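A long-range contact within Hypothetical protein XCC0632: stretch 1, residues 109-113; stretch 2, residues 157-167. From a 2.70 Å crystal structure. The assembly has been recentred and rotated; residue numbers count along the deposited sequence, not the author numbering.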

ATOM      1  N   ARG A 109      -0.246   9.730  -1.891  1.00 37.61           N
ATOM      2  CA  ARG A 109       0.073   9.775  -3.301  1.00 37.69           C
ATOM      3  C   ARG A 109       0.001   8.380  -3.870  1.00 38.35           C
ATOM      4  O   ARG A 109       0.481   7.417  -3.245  1.00 38.60           O
ATOM      5  CB  ARG A 109       1.440  10.428  -3.525  1.00 37.59           C
ATOM      6  CG  ARG A 109       1.375  11.963  -3.272  1.00 37.03           C
ATOM      7  CD  ARG A 109       2.546  12.651  -3.802  1.00 36.79           C
ATOM      8  NE  ARG A 109       3.764  12.099  -3.224  1.00 37.48           N
ATOM      9  CZ  ARG A 109       4.863  11.840  -3.928  1.00 37.60           C
ATOM     10  NH1 ARG A 109       4.891  12.072  -5.245  1.00 41.26           N
ATOM     11  NH2 ARG A 109       5.927  11.340  -3.334  1.00 33.84           N
ATOM     12  N   PHE A 110      -0.677   8.270  -5.013  1.00 38.42           N
ATOM     13  CA  PHE A 110      -0.708   7.052  -5.825  1.00 38.49           C
ATOM     14  C   PHE A 110      -0.617   7.492  -7.312  1.00 39.53           C
ATOM     15  O   PHE A 110      -1.639   7.730  -7.996  1.00 39.67           O
ATOM     16  CB  PHE A 110      -1.986   6.272  -5.555  1.00 37.60           C
ATOM     17  CG  PHE A 110      -1.863   4.811  -5.831  1.00 36.56           C
ATOM     18  CD1 PHE A 110      -1.969   4.324  -7.122  1.00 35.44           C
ATOM     19  CD2 PHE A 110      -1.632   3.914  -4.795  1.00 35.79           C
ATOM     20  CE1 PHE A 110      -1.834   2.976  -7.370  1.00 33.16           C
ATOM     21  CE2 PHE A 110      -1.515   2.573  -5.031  1.00 34.19           C
ATOM     22  CZ  PHE A 110      -1.600   2.103  -6.322  1.00 35.54           C
ATOM     23  N   GLU A 111       0.605   7.647  -7.811  1.00 39.54           N
ATOM     24  CA  GLU A 111       0.762   8.372  -9.060  1.00 40.48           C
ATOM     25  C   GLU A 111       2.008   7.998  -9.839  1.00 39.93           C
ATOM     26  O   GLU A 111       3.018   7.591  -9.274  1.00 39.87           O
ATOM     27  CB  GLU A 111       0.741   9.876  -8.793  1.00 39.35           C
ATOM     28  CG  GLU A 111       1.913  10.342  -7.915  1.00 42.27           C
ATOM     29  CD  GLU A 111       1.777  11.787  -7.440  1.00 43.45           C
ATOM     30  OE1 GLU A 111       2.590  12.629  -7.875  1.00 47.71           O
ATOM     31  OE2 GLU A 111       0.855  12.092  -6.645  1.00 48.12           O
ATOM     32  N   SER A 112       1.915   8.135 -11.153  1.00 40.05           N
ATOM     33  CA  SER A 112       3.088   8.115 -12.007  1.00 40.45           C
ATOM     34  C   SER A 112       3.736   9.488 -11.978  1.00 40.72           C
ATOM     35  O   SER A 112       3.153  10.452 -12.430  1.00 40.85           O
ATOM     36  CB  SER A 112       2.674   7.771 -13.410  1.00 39.83           C
ATOM     37  OG  SER A 112       3.807   7.577 -14.184  1.00 41.23           O
ATOM     38  N   ASP A 113       4.928   9.584 -11.399  1.00 41.90           N
ATOM     39  CA  ASP A 113       5.551  10.887 -11.113  1.00 42.79           C
ATOM     40  C   ASP A 113       6.779  11.096 -11.971  1.00 42.82           C
ATOM     41  O   ASP A 113       7.747  10.328 -11.887  1.00 42.57           O
ATOM     42  CB  ASP A 113       5.897  10.980  -9.630  1.00 42.91           C
ATOM     43  CG  ASP A 113       6.510  12.337  -9.216  1.00 44.62           C
ATOM     44  OD1 ASP A 113       6.358  13.371  -9.922  1.00 43.63           O
ATOM     45  OD2 ASP A 113       7.144  12.352  -8.120  1.00 45.76           O
TER
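Stretch 2 (157-167) AVAAAFEQALT

Stretch 2 is helical throughout, a segment of a longer helix that begins before Ala 157 and runs on past Thr 167. Its backbone torsions stay close to phi -65° and psi -40°, and the hydrogen bonds from each amide to the carbonyl four residues earlier continue without a break from Ala 161 N to Ala 157 O (3.0 Å) through Thr 167 N to Glu 163 O (2.8 Å); the one from Gln 164 N to Ala 160 O, at 3.3 Å, is weak. Stretch 1 is extended, but it is not one straight strand. The chain turns a corner at Glu 111, so Arg 109 and Phe 110 belong to a different sheet or face from Ser 112 and Asp 113.

The contacts run in opposite order along the two chains: Val 158 lies by Ser 112, Phe 162 spans the corner, and Leu 166 reaches Phe 110. The closest backbone approach, 6.9 Å between Ser 112 CA and Val 158 CA, leaves room for side chains between the two chains, and no hydrogen bond crosses the gap. The contact therefore rests on packing. The three helix residues that take part are spaced four apart, a little more than one turn, which brings them to the same side of the helix. The alanines at 157, 159, 160, 161 and 165 lie out of reach of stretch 1.

Phe 162 is the centre of the contact and has the largest covered area. Its CA-to-CB bond points toward stretch 1, and its long, flat side chain carries the ring up to the corner, where Phe 162 CZ lies 3.4 Å from Glu 111 C and 3.7 Å from Ser 112 N. An aromatic ring suits this place because it can pack against backbone atoms as well as side chains. The CA-to-CB bond of Glu 111 points away from the helix, so its backbone meets the ring while its carboxylate, hydrogen-bonded elsewhere in the structure, also forms a salt bridge from Glu 111 OE1 to Arg 109 NH1 at 3.5 Å.

The CA-to-CB bond of Phe 110 points sideways to the helix, but the end of its side chain comes nearer. Its ring is nearly parallel to that of Phe 162, with planes at 8° and centroids 5.1 Å apart; the rings are slid apart and barely overlap, and their closest atoms, Phe 110 CE1 and Phe 162 CE1, are 3.6 Å from each other. Leu 166 adds a looser apolar contact at the edge of the Phe 110 ring, with Leu 166 CD1 4.4 Å from Phe 110 CZ. Both residues are buried, as suits hydrocarbon side chains.

At the other end, the CA-to-CB bond of Val 158 points toward stretch 1, and Val 158 CG1 rests 3.7 Å from Ser 112 OG. This is van der Waals contact, since a methyl group offers the hydroxyl no polar partner; Ser 112 OG is hydrogen-bonded elsewhere in the structure, which lets this small polar residue be buried beside valine.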

ATOM      1  N   ALA A 157       4.468  -0.024 -19.065  1.00 39.90           N
ATOM      2  CA  ALA A 157       5.685   0.077 -18.283  1.00 39.13           C
ATOM      3  C   ALA A 157       5.371   0.682 -16.894  1.00 38.01           C
ATOM      4  O   ALA A 157       5.928   0.269 -15.863  1.00 37.11           O
ATOM      5  CB  ALA A 157       6.777   0.910 -19.041  1.00 38.94           C
ATOM      6  N   VAL A 158       4.459   1.641 -16.896  1.00 37.00           N
ATOM      7  CA  VAL A 158       4.068   2.340 -15.688  1.00 37.62           C
ATOM      8  C   VAL A 158       3.381   1.386 -14.682  1.00 38.29           C
ATOM      9  O   VAL A 158       3.645   1.431 -13.474  1.00 38.86           O
ATOM     10  CB  VAL A 158       3.151   3.543 -16.027  1.00 37.37           C
ATOM     11  CG1 VAL A 158       2.572   4.145 -14.769  1.00 37.02           C
ATOM     12  CG2 VAL A 158       3.943   4.588 -16.787  1.00 35.73           C
ATOM     13  N   ALA A 159       2.516   0.519 -15.204  1.00 37.78           N
ATOM     14  CA  ALA A 159       1.786  -0.418 -14.404  1.00 37.04           C
ATOM     15  C   ALA A 159       2.736  -1.448 -13.828  1.00 37.15           C
ATOM     16  O   ALA A 159       2.569  -1.886 -12.692  1.00 37.56           O
ATOM     17  CB  ALA A 159       0.740  -1.071 -15.247  1.00 36.89           C
ATOM     18  N   ALA A 160       3.726  -1.844 -14.614  1.00 37.06           N
ATOM     19  CA  ALA A 160       4.742  -2.772 -14.158  1.00 37.03           C
ATOM     20  C   ALA A 160       5.521  -2.169 -13.005  1.00 37.28           C
ATOM     21  O   ALA A 160       5.823  -2.861 -12.025  1.00 36.60           O
ATOM     22  CB  ALA A 160       5.671  -3.114 -15.258  1.00 37.36           C
ATOM     23  N   ALA A 161       5.823  -0.873 -13.108  1.00 37.03           N
ATOM     24  CA  ALA A 161       6.493  -0.191 -11.990  1.00 37.09           C
ATOM     25  C   ALA A 161       5.585  -0.115 -10.730  1.00 36.92           C
ATOM     26  O   ALA A 161       6.052  -0.185  -9.604  1.00 36.47           O
ATOM     27  CB  ALA A 161       6.987   1.204 -12.419  1.00 36.26           C
ATOM     28  N   PHE A 162       4.282   0.011 -10.944  1.00 36.81           N
ATOM     29  CA  PHE A 162       3.349   0.100  -9.856  1.00 36.74           C
ATOM     30  C   PHE A 162       3.252  -1.238  -9.121  1.00 37.79           C
ATOM     31  O   PHE A 162       3.077  -1.271  -7.912  1.00 38.82           O
ATOM     32  CB  PHE A 162       1.997   0.529 -10.379  1.00 36.08           C
ATOM     33  CG  PHE A 162       1.717   2.005 -10.265  1.00 35.01           C
ATOM     34  CD1 PHE A 162       1.589   2.617  -9.002  1.00 33.90           C
ATOM     35  CD2 PHE A 162       1.503   2.771 -11.409  1.00 32.95           C
ATOM     36  CE1 PHE A 162       1.295   3.985  -8.880  1.00 34.30           C
ATOM     37  CE2 PHE A 162       1.168   4.130 -11.308  1.00 33.61           C
ATOM     38  CZ  PHE A 162       1.065   4.746 -10.036  1.00 35.41           C
ATOM     39  N   GLU A 163       3.373  -2.347  -9.838  1.00 38.13           N
ATOM     40  CA  GLU A 163       3.443  -3.639  -9.194  1.00 38.34           C
ATOM     41  C   GLU A 163       4.671  -3.694  -8.245  1.00 38.53           C
ATOM     42  O   GLU A 163       4.594  -4.159  -7.096  1.00 38.72           O
ATOM     43  CB  GLU A 163       3.548  -4.718 -10.266  1.00 38.60           C
ATOM     44  CG  GLU A 163       2.915  -6.017  -9.848  1.00 41.43           C
ATOM     45  CD  GLU A 163       3.180  -7.129 -10.814  1.00 43.01           C
ATOM     46  OE1 GLU A 163       2.220  -7.668 -11.388  1.00 42.11           O
ATOM     47  OE2 GLU A 163       4.359  -7.468 -11.002  1.00 45.45           O
ATOM     48  N   GLN A 164       5.807  -3.201  -8.731  1.00 38.36           N
ATOM     49  CA  GLN A 164       7.007  -3.162  -7.942  1.00 38.04           C
ATOM     50  C   GLN A 164       6.821  -2.265  -6.681  1.00 37.85           C
ATOM     51  O   GLN A 164       7.218  -2.683  -5.566  1.00 38.06           O
ATOM     52  CB  GLN A 164       8.168  -2.684  -8.798  1.00 38.48           C
ATOM     53  CG  GLN A 164       8.741  -3.665  -9.833  1.00 38.41           C
ATOM     54  CD  GLN A 164       9.468  -2.919 -10.974  1.00 39.37           C
ATOM     55  OE1 GLN A 164       9.271  -3.214 -12.147  1.00 43.52           O
ATOM     56  NE2 GLN A 164      10.269  -1.926 -10.627  1.00 41.70           N
ATOM     57  N   ALA A 165       6.202  -1.082  -6.838  1.00 36.20           N
ATOM     58  CA  ALA A 165       5.978  -0.164  -5.716  1.00 35.65           C
ATOM     59  C   ALA A 165       4.966  -0.730  -4.718  1.00 36.30           C
ATOM     60  O   ALA A 165       5.133  -0.607  -3.480  1.00 36.64           O
ATOM     61  CB  ALA A 165       5.520   1.181  -6.198  1.00 34.90           C
ATOM     62  N   LEU A 166       3.917  -1.348  -5.252  1.00 35.71           N
ATOM     63  CA  LEU A 166       2.933  -1.982  -4.428  1.00 35.63           C
ATOM     64  C   LEU A 166       3.569  -3.053  -3.626  1.00 35.33           C
ATOM     65  O   LEU A 166       3.296  -3.137  -2.431  1.00 36.15           O
ATOM     66  CB  LEU A 166       1.837  -2.634  -5.259  1.00 36.21           C
ATOM     67  CG  LEU A 166       0.563  -1.824  -5.283  1.00 37.49           C
ATOM     68  CD1 LEU A 166      -0.208  -2.097  -6.582  1.00 37.46           C
ATOM     69  CD2 LEU A 166      -0.220  -2.129  -4.029  1.00 35.97           C
ATOM     70  N   THR A 167       4.386  -3.892  -4.277  1.00 34.46           N
ATOM     71  CA  THR A 167       4.964  -5.050  -3.608  1.00 33.38           C
ATOM     72  C   THR A 167       5.889  -4.557  -2.496  1.00 33.67           C
ATOM     73  O   THR A 167       5.776  -5.009  -1.347  1.00 33.91           O
ATOM     74  CB  THR A 167       5.681  -5.985  -4.594  1.00 33.13           C
ATOM     75  OG1 THR A 167       4.728  -6.496  -5.524  1.00 33.12           O
ATOM     76  CG2 THR A 167       6.361  -7.171  -3.883  1.00 31.63           C
TER